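Local coordinates for periplasmic solute binding protein (Candidatus liberibacter, PDB 4UDO), which binds manganese or zinc in the cleft between its two lobes and probably delivers the metal to an ABC-type uptake transporter, at residues 36-41 against 62-67. Sequence-based numbering, arbitrary orientation.
With MN (manganese (II) ion), chain H.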
ATOM      1  N   ASN A  36      -5.011  10.976   6.321  1.00 41.71           N
ATOM      2  CA  ASN A  36      -3.861  11.190   7.184  1.00 35.77           C
ATOM      3  C   ASN A  36      -2.647  10.412   6.698  1.00 36.62           C
ATOM      4  O   ASN A  36      -2.754   9.478   5.887  1.00 29.98           O
ATOM      5  CB  ASN A  36      -4.197  10.859   8.642  1.00 35.27           C
ATOM      6  CG  ASN A  36      -5.096  11.901   9.270  1.00 37.53           C
ATOM      7  OD1 ASN A  36      -4.962  13.085   8.991  1.00 41.42           O
ATOM      8  ND2 ASN A  36      -6.013  11.472  10.120  1.00 39.72           N
ATOM      9  N   ASP A  37      -1.494  10.824   7.207  1.00 36.43           N
ATOM     10  CA  ASP A  37      -0.213  10.394   6.688  1.00 37.07           C
ATOM     11  C   ASP A  37       0.276   9.185   7.462  1.00 31.17           C
ATOM     12  O   ASP A  37       0.658   9.304   8.632  1.00 33.07           O
ATOM     13  CB  ASP A  37       0.796  11.545   6.809  1.00 47.05           C
ATOM     14  CG  ASP A  37       2.182  11.177   6.308  1.00 52.34           C
ATOM     15  OD1 ASP A  37       2.352  10.143   5.609  1.00 46.39           O
ATOM     16  OD2 ASP A  37       3.110  11.948   6.627  1.00 58.75           O
ATOM     17  N   SER A  38       0.278   8.034   6.789  0.50 29.75           N
ATOM     18  CA  SER A  38       0.724   6.762   7.365  0.50 29.44           C
ATOM     19  C   SER A  38       2.192   6.761   7.791  0.50 28.98           C
ATOM     20  O   SER A  38       2.588   5.982   8.660  0.50 30.28           O
ATOM     21  CB  SER A  38       0.480   5.620   6.366  0.50 30.25           C
ATOM     22  OG  SER A  38       0.889   5.964   5.044  0.50 30.92           O
ATOM     23  N   HIS A  39       2.988   7.629   7.175  1.00 29.18           N
ATOM     24  CA  HIS A  39       4.439   7.675   7.394  1.00 33.65           C
ATOM     25  C   HIS A  39       4.874   8.553   8.566  1.00 34.12           C
ATOM     26  O   HIS A  39       5.966   8.364   9.092  1.00 40.42           O
ATOM     27  CB  HIS A  39       5.144   8.123   6.107  1.00 30.36           C
ATOM     28  CG  HIS A  39       4.957   7.169   4.978  1.00 28.11           C
ATOM     29  ND1 HIS A  39       5.494   5.900   4.986  1.00 26.78           N
ATOM     30  CD2 HIS A  39       4.274   7.283   3.815  1.00 24.03           C
ATOM     31  CE1 HIS A  39       5.155   5.275   3.874  1.00 26.39           C
ATOM     32  NE2 HIS A  39       4.417   6.093   3.147  1.00 23.98           N
ATOM     33  N   SER A  40       4.036   9.506   8.961  1.00 39.57           N
ATOM     34  CA  SER A  40       4.307  10.337  10.137  1.00 41.85           C
ATOM     35  C   SER A  40       2.997  10.817  10.765  1.00 40.23           C
ATOM     36  O   SER A  40       2.396  11.804  10.326  1.00 46.47           O
ATOM     37  CB  SER A  40       5.154  11.531   9.750  1.00 39.97           C
ATOM     38  OG  SER A  40       4.410  12.375   8.893  1.00 44.30           O
ATOM     39  N   TYR A  41       2.560  10.106  11.795  1.00 39.18           N
ATOM     40  CA  TYR A  41       1.257  10.335  12.394  1.00 32.55           C
ATOM     41  C   TYR A  41       1.415  10.683  13.856  1.00 27.39           C
ATOM     42  O   TYR A  41       2.159  10.024  14.588  1.00 27.93           O
ATOM     43  CB  TYR A  41       0.381   9.082  12.259  1.00 27.84           C
ATOM     44  CG  TYR A  41      -1.020   9.275  12.791  1.00 23.72           C
ATOM     45  CD1 TYR A  41      -1.910  10.106  12.139  1.00 22.74           C
ATOM     46  CD2 TYR A  41      -1.449   8.634  13.948  1.00 24.59           C
ATOM     47  CE1 TYR A  41      -3.188  10.305  12.619  1.00 23.64           C
ATOM     48  CE2 TYR A  41      -2.736   8.819  14.434  1.00 21.18           C
ATOM     49  CZ  TYR A  41      -3.599   9.655  13.765  1.00 22.91           C
ATOM     50  OH  TYR A  41      -4.886   9.866  14.211  1.00 22.58           O
ATOM     51  N   LEU A  62       7.132  -3.782   8.082  1.00 15.89           N
ATOM     52  CA  LEU A  62       8.087  -3.184   7.145  1.00 16.38           C
ATOM     53  C   LEU A  62       8.374  -1.726   7.515  1.00 16.88           C
ATOM     54  O   LEU A  62       8.573  -0.876   6.645  1.00 17.07           O
ATOM     55  CB  LEU A  62       7.581  -3.299   5.696  1.00 15.26           C
ATOM     56  CG  LEU A  62       7.251  -4.716   5.219  1.00 14.93           C
ATOM     57  CD1 LEU A  62       6.701  -4.720   3.804  1.00 14.29           C
ATOM     58  CD2 LEU A  62       8.477  -5.613   5.308  1.00 15.54           C
ATOM     59  N   HIS A  63       8.369  -1.459   8.821  1.00 18.66           N
ATOM     60  CA  HIS A  63       8.657  -0.148   9.405  1.00 20.31           C
ATOM     61  C   HIS A  63       7.657   0.957   9.088  1.00 20.54           C
ATOM     62  O   HIS A  63       7.909   2.125   9.412  1.00 18.23           O
ATOM     63  CB  HIS A  63      10.082   0.310   9.055  1.00 24.03           C
ATOM     64  CG  HIS A  63      11.149  -0.502   9.716  1.00 29.77           C
ATOM     65  ND1 HIS A  63      12.423  -0.026   9.926  1.00 34.83           N
ATOM     66  CD2 HIS A  63      11.129  -1.760  10.217  1.00 31.97           C
ATOM     67  CE1 HIS A  63      13.144  -0.960  10.521  1.00 34.30           C
ATOM     68  NE2 HIS A  63      12.382  -2.020  10.710  1.00 34.84           N
ATOM     69  N   LEU A  64       6.516   0.618   8.493  1.00 18.75           N
ATOM     70  CA  LEU A  64       5.539   1.666   8.172  1.00 18.46           C
ATOM     71  C   LEU A  64       5.186   2.448   9.431  1.00 17.83           C
ATOM     72  O   LEU A  64       5.101   3.680   9.411  1.00 18.57           O
ATOM     73  CB  LEU A  64       4.265   1.081   7.556  1.00 16.10           C
ATOM     74  CG  LEU A  64       3.200   2.102   7.183  1.00 16.72           C
ATOM     75  CD1 LEU A  64       3.620   2.888   5.960  1.00 18.68           C
ATOM     76  CD2 LEU A  64       1.857   1.433   6.962  1.00 18.38           C
ATOM     77  N   GLU A  65       4.971   1.728  10.526  1.00 17.05           N
ATOM     78  CA  GLU A  65       4.463   2.347  11.741  1.00 18.20           C
ATOM     79  C   GLU A  65       5.558   2.749  12.742  1.00 20.13           C
ATOM     80  O   GLU A  65       5.252   3.081  13.882  1.00 21.09           O
ATOM     81  CB  GLU A  65       3.461   1.407  12.425  1.00 17.13           C
ATOM     82  CG  GLU A  65       2.212   1.109  11.620  1.00 17.64           C
ATOM     83  CD  GLU A  65       2.304  -0.136  10.754  1.00 18.35           C
ATOM     84  OE1 GLU A  65       3.366  -0.786  10.700  1.00 18.99           O
ATOM     85  OE2 GLU A  65       1.273  -0.476  10.129  1.00 19.91           O
ATOM     86  N   GLU A  66       6.821   2.747  12.326  1.00 23.47           N
ATOM     87  CA  GLU A  66       7.935   2.876  13.284  1.00 25.30           C
ATOM     88  C   GLU A  66       7.866   4.112  14.197  1.00 23.33           C
ATOM     89  O   GLU A  66       8.243   4.019  15.349  1.00 24.95           O
ATOM     90  CB  GLU A  66       9.296   2.811  12.574  1.00 26.66           C
ATOM     91  CG  GLU A  66       9.626   3.989  11.677  1.00 29.82           C
ATOM     92  CD  GLU A  66      10.883   3.756  10.846  1.00 35.92           C
ATOM     93  OE1 GLU A  66      11.740   2.923  11.237  1.00 39.67           O
ATOM     94  OE2 GLU A  66      11.015   4.413   9.796  1.00 36.48           O
ATOM     95  N   THR A  67       7.371   5.242  13.698  1.00 22.58           N
ATOM     96  CA  THR A  67       7.331   6.466  14.505  1.00 26.68           C
ATOM     97  C   THR A  67       6.165   6.520  15.489  1.00 29.14           C
ATOM     98  O   THR A  67       6.099   7.444  16.297  1.00 30.25           O
ATOM     99  CB  THR A  67       7.243   7.737  13.646  1.00 25.29           C
ATOM    100  OG1 THR A  67       6.016   7.732  12.915  1.00 29.10           O
ATOM    101  CG2 THR A  67       8.425   7.838  12.693  1.00 27.88           C
TER
HETATM  102 MN    MN H1282       4.233   5.987   0.893  1.00 18.22          MN
HETATM  103  O   HOH W   1       6.171   5.761  10.909  1.00 21.79           O
HETATM  104  O   HOH W   2       6.594   4.816   7.261  1.00 32.80           O
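Leu64 and His39 meet by van der Waals contact, methyl CD1 of Leu64 lying 3.5 Å from CE1 of the imidazole and approaching the ring obliquely. CG of Leu64, anti to the backbone N (chi1 -180°), carries this branch across to the histidine; an apolar, branched tip suits a place beside a ring whose two nitrogens are already engaged.

No direct hydrogen bond joins residues 36-41 to 62-67; two waters bridge them. One, in the plane of the ring at its edge, accepts from His39 ND1 at 2.7 Å and donates to Leu64 O at 2.9 Å. The other donates to Leu64 O and His39 O, and accepts from Thr67 N.

Within 36-41, Asp37 OD1 accepts from His39 N (3.0 Å), forming an Asx turn, while Asp37 OD2 accepts from Ser40 OG at 2.6 Å; a carboxylate has two acceptor oxygens, each met here from above its plane.

In this ZnuA-type metal site, His39 NE2 binds manganese at 2.3 Å, alongside His106, Glu172 and Asp247. With NE2 on the metal, ND1 carries the proton that it gives to the water; this second-shell water and Leu64 carbonyl would help fix the ring's rotation and probably strengthen its donation to manganese.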